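Local coordinates for muscarinic toxin-like protein 3 homolog (Ophiophagus hannah, PDB 3HH7), which acts as a homodimeric three-finger neurotoxin of king cobra venom that inhibits nicotinic acetylcholine receptors, at residues A[1-5]-A[59-65]; A[21-26]-A[38-44]. All coordinates share one frame. Residues are numbered along the deposited sequence.

Contact 1: residues A[1-5]-A[59-65]; sequences TKCYN and RRDKCNQ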
ATOM      1  N   THR A   1       0.953  10.981 -14.746  1.00 15.54           N
ATOM      2  CA  THR A   1       0.891   9.631 -14.100  1.00 14.19           C
ATOM      3  C   THR A   1       0.218   8.610 -15.011  1.00 13.69           C
ATOM      4  O   THR A   1      -0.889   8.833 -15.486  1.00 14.04           O
ATOM      5  CB  THR A   1       0.127   9.700 -12.761  1.00 14.77           C
ATOM      6  OG1 THR A   1       0.638  10.783 -11.978  1.00 15.07           O
ATOM      7  CG2 THR A   1       0.290   8.414 -11.985  1.00 14.39           C
ATOM      8  N   LYS A   2       0.906   7.498 -15.247  1.00 11.64           N
ATOM      9  CA  LYS A   2       0.376   6.353 -15.991  1.00 12.36           C
ATOM     10  C   LYS A   2       0.418   5.128 -15.081  1.00 10.87           C
ATOM     11  O   LYS A   2       1.472   4.771 -14.531  1.00  9.87           O
ATOM     12  CB  LYS A   2       1.202   6.106 -17.267  1.00 12.77           C
ATOM     13  CG  LYS A   2       0.927   4.788 -17.988  1.00 14.89           C
ATOM     14  CD  LYS A   2       1.575   4.764 -19.375  1.00 16.03           C
ATOM     15  CE  LYS A   2       3.073   4.973 -19.301  1.00 21.18           C
ATOM     16  NZ  LYS A   2       3.721   4.818 -20.645  1.00 22.33           N
ATOM     17  N   CYS A   3      -0.743   4.497 -14.907  1.00 10.04           N
ATOM     18  CA  CYS A   3      -0.876   3.367 -14.002  1.00  9.63           C
ATOM     19  C   CYS A   3      -1.390   2.161 -14.752  1.00  9.47           C
ATOM     20  O   CYS A   3      -2.187   2.298 -15.680  1.00  9.93           O
ATOM     21  CB  CYS A   3      -1.909   3.700 -12.926  1.00  9.77           C
ATOM     22  SG  CYS A   3      -1.533   5.129 -11.931  1.00  9.56           S
ATOM     23  N   TYR A   4      -0.993   0.971 -14.308  1.00  9.23           N
ATOM     24  CA  TYR A   4      -1.699  -0.229 -14.738  1.00  9.68           C
ATOM     25  C   TYR A   4      -3.144  -0.164 -14.259  1.00  9.88           C
ATOM     26  O   TYR A   4      -3.421   0.373 -13.181  1.00 10.18           O
ATOM     27  CB  TYR A   4      -1.044  -1.483 -14.180  1.00  9.95           C
ATOM     28  CG  TYR A   4       0.291  -1.786 -14.804  1.00 11.26           C
ATOM     29  CD1 TYR A   4       0.371  -2.300 -16.095  1.00 12.36           C
ATOM     30  CD2 TYR A   4       1.471  -1.560 -14.105  1.00 10.80           C
ATOM     31  CE1 TYR A   4       1.605  -2.589 -16.673  1.00 12.09           C
ATOM     32  CE2 TYR A   4       2.699  -1.831 -14.678  1.00 11.76           C
ATOM     33  CZ  TYR A   4       2.757  -2.345 -15.961  1.00 10.81           C
ATOM     34  OH  TYR A   4       3.989  -2.623 -16.511  1.00 13.55           O
ATOM     35  N   ASN A   5      -4.065  -0.704 -15.056  1.00 10.10           N
ATOM     36  CA  ASN A   5      -5.460  -0.764 -14.619  1.00 10.49           C
ATOM     37  C   ASN A   5      -6.157  -2.085 -14.883  1.00 10.52           C
ATOM     38  O   ASN A   5      -7.377  -2.192 -14.711  1.00 11.23           O
ATOM     39  CB  ASN A   5      -6.270   0.424 -15.172  1.00 10.60           C
ATOM     40  CG  ASN A   5      -6.462   0.361 -16.671  1.00 11.92           C
ATOM     41  OD1 ASN A   5      -5.705  -0.305 -17.373  1.00 12.36           O
ATOM     42  ND2 ASN A   5      -7.472   1.069 -17.175  1.00 14.95           N
ATOM     43  N   ARG A  59       3.560   6.250  -6.646  1.00  9.01           N
ATOM     44  CA  ARG A  59       3.520   7.400  -7.557  1.00  9.57           C
ATOM     45  C   ARG A  59       4.177   7.220  -8.932  1.00  9.77           C
ATOM     46  O   ARG A  59       3.775   7.881  -9.884  1.00 10.29           O
ATOM     47  CB  ARG A  59       4.122   8.639  -6.883  1.00  9.66           C
ATOM     48  CG  ARG A  59       3.318   9.136  -5.723  1.00 12.51           C
ATOM     49  CD  ARG A  59       3.674  10.563  -5.406  1.00 12.01           C
ATOM     50  NE  ARG A  59       2.890  11.014  -4.268  1.00 12.35           N
ATOM     51  CZ  ARG A  59       1.666  11.524  -4.354  1.00 11.88           C
ATOM     52  NH1 ARG A  59       1.073  11.666  -5.532  1.00 14.42           N
ATOM     53  NH2 ARG A  59       1.030  11.892  -3.246  1.00 14.59           N
ATOM     54  N   ARG A  60       5.174   6.353  -9.040  1.00  9.81           N
ATOM     55  CA  ARG A  60       5.933   6.289 -10.298  1.00  9.98           C
ATOM     56  C   ARG A  60       5.107   5.615 -11.401  1.00  9.54           C
ATOM     57  O   ARG A  60       4.271   4.755 -11.121  1.00  9.70           O
ATOM     58  CB  ARG A  60       7.263   5.574 -10.081  1.00  9.47           C
ATOM     59  CG  ARG A  60       8.153   6.244  -9.025  1.00  9.94           C
ATOM     60  CD  ARG A  60       8.686   7.617  -9.458  1.00 10.83           C
ATOM     61  NE  ARG A  60       9.515   7.505 -10.655  1.00 10.49           N
ATOM     62  CZ  ARG A  60      10.800   7.155 -10.636  1.00 11.32           C
ATOM     63  NH1 ARG A  60      11.410   6.886  -9.485  1.00 12.72           N
ATOM     64  NH2 ARG A  60      11.468   7.044 -11.778  1.00 11.83           N
ATOM     65  N   ASP A  61       5.319   6.019 -12.652  1.00  9.63           N
ATOM     66  CA  ASP A  61       4.625   5.384 -13.763  1.00 10.01           C
ATOM     67  C   ASP A  61       4.837   3.879 -13.752  1.00  9.55           C
ATOM     68  O   ASP A  61       5.962   3.411 -13.580  1.00  9.28           O
ATOM     69  CB  ASP A  61       5.105   5.958 -15.094  1.00 10.03           C
ATOM     70  CG  ASP A  61       4.425   7.264 -15.447  1.00 11.87           C
ATOM     71  OD1 ASP A  61       3.759   7.863 -14.574  1.00 11.98           O
ATOM     72  OD2 ASP A  61       4.584   7.689 -16.601  1.00 13.31           O
ATOM     73  N   LYS A  62       3.738   3.130 -13.910  1.00 10.21           N
ATOM     74  CA  LYS A  62       3.780   1.666 -13.943  1.00 10.33           C
ATOM     75  C   LYS A  62       4.309   1.049 -12.654  1.00  9.98           C
ATOM     76  O   LYS A  62       4.846  -0.050 -12.651  1.00 10.73           O
ATOM     77  CB  LYS A  62       4.567   1.168 -15.169  1.00 11.06           C
ATOM     78  CG  LYS A  62       3.828   1.422 -16.466  1.00 13.95           C
ATOM     79  CD  LYS A  62       4.587   0.826 -17.645  1.00 18.85           C
ATOM     80  CE  LYS A  62       3.685   0.738 -18.865  1.00 22.61           C
ATOM     81  NZ  LYS A  62       2.732  -0.397 -18.756  1.00 27.88           N
ATOM     82  N   CYS A  63       4.141   1.754 -11.539  1.00  8.63           N
ATOM     83  CA  CYS A  63       4.658   1.260 -10.266  1.00  8.81           C
ATOM     84  C   CYS A  63       3.793   0.149  -9.651  1.00  8.64           C
ATOM     85  O   CYS A  63       4.228  -0.571  -8.731  1.00  9.57           O
ATOM     86  CB  CYS A  63       4.819   2.416  -9.269  1.00  8.63           C
ATOM     87  SG  CYS A  63       3.267   3.264  -8.820  1.00  8.77           S
ATOM     88  N   ASN A  64       2.557   0.039 -10.144  1.00  9.14           N
ATOM     89  CA  ASN A  64       1.541  -0.839  -9.542  1.00  8.73           C
ATOM     90  C   ASN A  64       1.277  -2.149 -10.306  1.00  9.57           C
ATOM     91  O   ASN A  64       0.144  -2.629 -10.347  1.00  9.08           O
ATOM     92  CB  ASN A  64       0.222  -0.062  -9.387  1.00  8.51           C
ATOM     93  CG  ASN A  64      -0.416   0.291 -10.728  1.00  9.72           C
ATOM     94  OD1 ASN A  64       0.280   0.499 -11.731  1.00  9.81           O
ATOM     95  ND2 ASN A  64      -1.751   0.364 -10.751  1.00  8.43           N
ATOM     96  N   GLN A  65       2.324  -2.732 -10.894  1.00  9.10           N
ATOM     97  CA  GLN A  65       2.184  -4.024 -11.572  1.00 10.11           C
ATOM     98  C   GLN A  65       1.755  -5.094 -10.588  1.00 10.80           C
ATOM     99  O   GLN A  65       0.851  -5.863 -10.932  1.00 11.71           O
ATOM    100  CB  GLN A  65       3.474  -4.439 -12.267  1.00 11.01           C
ATOM    101  CG  GLN A  65       3.244  -5.570 -13.247  1.00 12.96           C
ATOM    102  CD  GLN A  65       4.528  -6.095 -13.812  1.00 16.99           C
ATOM    103  OE1 GLN A  65       5.360  -6.632 -13.088  1.00 18.98           O
ATOM    104  NE2 GLN A  65       4.701  -5.941 -15.115  1.00 17.71           N
ATOM    105  OXT GLN A  65       2.319  -5.180  -9.486  1.00 10.93           O
TER
HETATM  106  O   HOH W   1       3.134  10.144 -16.779  1.00 18.80           O
HETATM  107  O   HOH W   2       1.794   9.869  -9.195  1.00 26.87           O
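The carboxamide of N64 reads the backbone of Y4 in both directions: Y4 N donates to N64 OD1 (2.9 Å) and N64 ND2 donates to Y4 O (2.9 Å), so one side chain takes up both polar backbone groups of a strand residue. Further along, K62 N donates to K2 O (2.9 Å) and K2 N to the carboxylate oxygen OD1 of D61 (3.0 Å). Two waters extend this network at the N-terminus, one joining T1 N to D61 OD2, the other lying between T1 OG1 and R59 O. The opposite charges of T1 N and D61 OD1 stay 4.2 Å apart, beyond a salt bridge. R60 to C63 form a type II turn, whose third residue, K62, has positive phi; the D61–K62 peptide presents its NH to K2 O. In this three-finger fold the C-terminal tail thus runs along strand 2-4 of the first finger, close to the disulfide core: C3 is bonded to C24, and C63 to C58. N64 ND2 also donates to Y25 O, tying the tail to the central finger. In the packing, Y4 has the largest buried area. CG of Q65 lies over one face of its ring, N64 OD1 sits at the ring edge, and K62 NZ approaches Y4 CE1 to 3.2 Å. The aliphatic chains of K2 and K62 meet at the surface, CE to CE 4.3 Å.

Contact 2: residues A[21-26]-A[38-44]; sequences GYFCYK and ERGCTFT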
ATOM      1  N   GLY A  21      -3.218  15.362  -8.720  1.00 28.70           N
ATOM      2  CA  GLY A  21      -3.375  14.726  -7.419  1.00 27.01           C
ATOM      3  C   GLY A  21      -3.689  13.250  -7.543  1.00 25.39           C
ATOM      4  O   GLY A  21      -4.417  12.699  -6.710  1.00 26.24           O
ATOM      5  N   TYR A  22      -3.131  12.614  -8.577  1.00 23.72           N
ATOM      6  CA  TYR A  22      -3.347  11.189  -8.827  1.00 21.13           C
ATOM      7  C   TYR A  22      -2.099  10.351  -8.742  1.00 18.41           C
ATOM      8  O   TYR A  22      -1.018  10.734  -9.188  1.00 18.43           O
ATOM      9  CB  TYR A  22      -3.976  10.962 -10.200  1.00 21.74           C
ATOM     10  CG  TYR A  22      -5.449  11.223 -10.237  1.00 22.74           C
ATOM     11  CD1 TYR A  22      -6.365  10.176 -10.155  1.00 23.12           C
ATOM     12  CD2 TYR A  22      -5.937  12.522 -10.345  1.00 24.62           C
ATOM     13  CE1 TYR A  22      -7.725  10.412 -10.186  1.00 24.56           C
ATOM     14  CE2 TYR A  22      -7.298  12.771 -10.377  1.00 24.48           C
ATOM     15  CZ  TYR A  22      -8.185  11.718 -10.300  1.00 23.91           C
ATOM     16  OH  TYR A  22      -9.528  11.974 -10.333  1.00 24.88           O
ATOM     17  N   PHE A  23      -2.285   9.165  -8.185  1.00 15.05           N
ATOM     18  CA  PHE A  23      -1.240   8.159  -8.113  1.00 12.57           C
ATOM     19  C   PHE A  23      -1.857   6.811  -8.461  1.00 11.36           C
ATOM     20  O   PHE A  23      -3.032   6.742  -8.852  1.00 11.37           O
ATOM     21  CB  PHE A  23      -0.589   8.164  -6.726  1.00 11.57           C
ATOM     22  CG  PHE A  23      -1.576   8.218  -5.575  1.00 10.99           C
ATOM     23  CD1 PHE A  23      -2.019   9.444  -5.072  1.00 11.39           C
ATOM     24  CD2 PHE A  23      -2.018   7.048  -4.963  1.00 10.56           C
ATOM     25  CE1 PHE A  23      -2.891   9.501  -3.997  1.00 10.06           C
ATOM     26  CE2 PHE A  23      -2.901   7.105  -3.887  1.00 10.49           C
ATOM     27  CZ  PHE A  23      -3.338   8.334  -3.405  1.00 10.39           C
ATOM     28  N   CYS A  24      -1.064   5.755  -8.355  1.00  9.62           N
ATOM     29  CA  CYS A  24      -1.529   4.413  -8.713  1.00  8.82           C
ATOM     30  C   CYS A  24      -1.833   3.576  -7.486  1.00  8.66           C
ATOM     31  O   CYS A  24      -1.248   3.777  -6.402  1.00  8.50           O
ATOM     32  CB  CYS A  24      -0.463   3.681  -9.525  1.00  8.96           C
ATOM     33  SG  CYS A  24       0.155   4.592 -10.952  1.00  9.61           S
ATOM     34  N   TYR A  25      -2.718   2.602  -7.660  1.00  7.66           N
ATOM     35  CA  TYR A  25      -2.907   1.602  -6.616  1.00  8.17           C
ATOM     36  C   TYR A  25      -3.018   0.193  -7.175  1.00  7.86           C
ATOM     37  O   TYR A  25      -3.369  -0.027  -8.352  1.00  7.26           O
ATOM     38  CB  TYR A  25      -4.135   1.908  -5.750  1.00  9.05           C
ATOM     39  CG  TYR A  25      -5.450   1.611  -6.439  1.00 10.28           C
ATOM     40  CD1 TYR A  25      -6.119   0.414  -6.198  1.00 10.66           C
ATOM     41  CD2 TYR A  25      -6.005   2.518  -7.338  1.00 10.19           C
ATOM     42  CE1 TYR A  25      -7.326   0.128  -6.836  1.00 10.27           C
ATOM     43  CE2 TYR A  25      -7.202   2.256  -7.990  1.00 10.70           C
ATOM     44  CZ  TYR A  25      -7.859   1.063  -7.739  1.00 10.73           C
ATOM     45  OH  TYR A  25      -9.046   0.825  -8.407  1.00 13.99           O
ATOM     46  N   LYS A  26      -2.733  -0.747  -6.293  1.00  7.41           N
ATOM     47  CA  LYS A  26      -2.970  -2.164  -6.506  1.00  7.53           C
ATOM     48  C   LYS A  26      -3.592  -2.702  -5.219  1.00  7.89           C
ATOM     49  O   LYS A  26      -3.051  -2.516  -4.138  1.00  7.20           O
ATOM     50  CB  LYS A  26      -1.665  -2.901  -6.825  1.00  7.69           C
ATOM     51  CG  LYS A  26      -1.836  -4.357  -7.156  1.00  8.61           C
ATOM     52  CD  LYS A  26      -0.490  -4.974  -7.432  1.00  9.81           C
ATOM     53  CE  LYS A  26      -0.639  -6.349  -8.025  1.00  9.28           C
ATOM     54  NZ  LYS A  26       0.715  -7.004  -8.100  1.00 12.33           N
ATOM     55  N   GLU A  38      -7.376  -5.538  -8.102  1.00  9.92           N
ATOM     56  CA  GLU A  38      -7.788  -4.338  -8.819  1.00 10.40           C
ATOM     57  C   GLU A  38      -6.606  -3.380  -8.910  1.00  9.14           C
ATOM     58  O   GLU A  38      -5.838  -3.236  -7.945  1.00  8.55           O
ATOM     59  CB  GLU A  38      -8.937  -3.672  -8.080  1.00 11.34           C
ATOM     60  CG  GLU A  38      -9.620  -2.529  -8.813  1.00 15.82           C
ATOM     61  CD  GLU A  38     -10.795  -1.995  -8.020  1.00 19.81           C
ATOM     62  OE1 GLU A  38     -11.822  -2.702  -7.936  1.00 23.48           O
ATOM     63  OE2 GLU A  38     -10.693  -0.884  -7.457  1.00 22.48           O
ATOM     64  N   ARG A  39      -6.449  -2.733 -10.067  1.00  8.93           N
ATOM     65  CA  ARG A  39      -5.383  -1.763 -10.275  1.00  8.77           C
ATOM     66  C   ARG A  39      -5.939  -0.518 -10.941  1.00  8.84           C
ATOM     67  O   ARG A  39      -6.868  -0.590 -11.746  1.00  9.14           O
ATOM     68  CB  ARG A  39      -4.330  -2.338 -11.214  1.00  8.82           C
ATOM     69  CG  ARG A  39      -3.643  -3.589 -10.716  1.00  8.52           C
ATOM     70  CD  ARG A  39      -2.645  -4.020 -11.763  1.00 10.61           C
ATOM     71  NE  ARG A  39      -1.892  -5.228 -11.421  1.00 10.94           N
ATOM     72  CZ  ARG A  39      -2.321  -6.477 -11.600  1.00 13.61           C
ATOM     73  NH1 ARG A  39      -3.547  -6.727 -12.075  1.00 12.73           N
ATOM     74  NH2 ARG A  39      -1.529  -7.486 -11.272  1.00 14.10           N
ATOM     75  N   GLY A  40      -5.346   0.631 -10.653  1.00  8.83           N
ATOM     76  CA  GLY A  40      -5.703   1.822 -11.389  1.00  8.94           C
ATOM     77  C   GLY A  40      -5.185   3.142 -10.844  1.00  9.40           C
ATOM     78  O   GLY A  40      -4.347   3.181  -9.948  1.00  9.48           O
ATOM     79  N   CYS A  41      -5.666   4.221 -11.446  1.00 10.82           N
ATOM     80  CA  CYS A  41      -5.464   5.578 -10.951  1.00 11.49           C
ATOM     81  C   CYS A  41      -6.378   5.866  -9.782  1.00 11.73           C
ATOM     82  O   CYS A  41      -7.521   5.391  -9.733  1.00 12.02           O
ATOM     83  CB  CYS A  41      -5.792   6.589 -12.053  1.00 11.74           C
ATOM     84  SG  CYS A  41      -4.688   6.569 -13.434  1.00 13.60           S
ATOM     85  N   THR A  42      -5.881   6.672  -8.851  1.00 12.55           N
ATOM     86  CA  THR A  42      -6.699   7.126  -7.727  1.00 12.82           C
ATOM     87  C   THR A  42      -6.131   8.401  -7.121  1.00 13.17           C
ATOM     88  O   THR A  42      -4.943   8.687  -7.281  1.00 13.80           O
ATOM     89  CB  THR A  42      -6.819   6.034  -6.635  1.00 13.18           C
ATOM     90  OG1 THR A  42      -7.775   6.434  -5.637  1.00 12.69           O
ATOM     91  CG2 THR A  42      -5.446   5.753  -5.982  1.00 13.15           C
ATOM     92  N   PHE A  43      -6.985   9.162  -6.439  1.00 13.71           N
ATOM     93  CA  PHE A  43      -6.527  10.316  -5.665  1.00 14.60           C
ATOM     94  C   PHE A  43      -6.508  10.045  -4.152  1.00 13.54           C
ATOM     95  O   PHE A  43      -6.067  10.887  -3.346  1.00 14.16           O
ATOM     96  CB  PHE A  43      -7.351  11.582  -6.004  1.00 15.68           C
ATOM     97  CG  PHE A  43      -8.835  11.452  -5.757  1.00 17.50           C
ATOM     98  CD1 PHE A  43      -9.355  11.529  -4.467  1.00 20.06           C
ATOM     99  CD2 PHE A  43      -9.720  11.308  -6.828  1.00 21.24           C
ATOM    100  CE1 PHE A  43     -10.729  11.429  -4.241  1.00 21.78           C
ATOM    101  CE2 PHE A  43     -11.103  11.212  -6.613  1.00 22.03           C
ATOM    102  CZ  PHE A  43     -11.602  11.269  -5.321  1.00 21.28           C
ATOM    103  N   THR A  44      -6.982   8.861  -3.775  1.00 12.84           N
ATOM    104  CA  THR A  44      -6.972   8.409  -2.382  1.00 12.00           C
ATOM    105  C   THR A  44      -6.549   6.934  -2.306  1.00 11.33           C
ATOM    106  O   THR A  44      -6.984   6.104  -3.118  1.00 11.36           O
ATOM    107  CB  THR A  44      -8.345   8.646  -1.688  1.00 12.98           C
ATOM    108  OG1 THR A  44      -8.303   8.178  -0.335  1.00 12.66           O
ATOM    109  CG2 THR A  44      -9.459   7.943  -2.418  1.00 12.75           C
TER
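Y25 loses more surface here than any other residue of the two segments. Its ring leans across the neighbouring strand, one face over the backbone at R39 and G40, and its hydroxyl donates to E38 OE2 (Y25 OH to OE2, 2.6 Å). G40 matters for this pose: a CB there would come within 3.5 Å of Y25 CE2, and its backbone angles would also press a CB against the preceding carbonyl. Y25 and G40 form an antiparallel hydrogen-bonded pair, with Y25 N to G40 O at 2.9 Å and G40 N to Y25 O at 3.1 Å. T42, next in buried area, pairs likewise with F23 (F23 N to T42 O and T42 N to F23 O, both 2.8 Å), and its CG2 lies 3.6 Å from both Y25 CD2 and F23 CE2. F23 also packs on L48 of the second subunit. Beyond the strand ends, F43 turns its ring edge to the face of Y22, centroids 5.8 Å apart. These are the base strands of the central finger's hairpin. Backbone bonding sets their register, while Y25, on the face shared with F23 and T42, is tied to it by its bond to E38 and its place over G40.

Both contacts are partly buried and sit beside the disulfide core, but they assemble different elements. Contact 2 is regular sheet pairing within the central hairpin, nearer the chain centre; contact 1 brings the two chain ends together, with a tail outside any regular strand, and relies mainly on side-chain-to-backbone bonds and water, with one backbone bond, where contact 2 is chiefly repeated backbone pairing. The C3–C24 disulfide joins them covalently. The terminal carboxylate of Q65 adds a salt bridge to K26 and accepts from R39 NE, partly offsetting their like charges; R39 NH1 also bonds to H6 O. Each contact also reaches the second subunit, contact 1 through R59, contact 2 through F23 and T44.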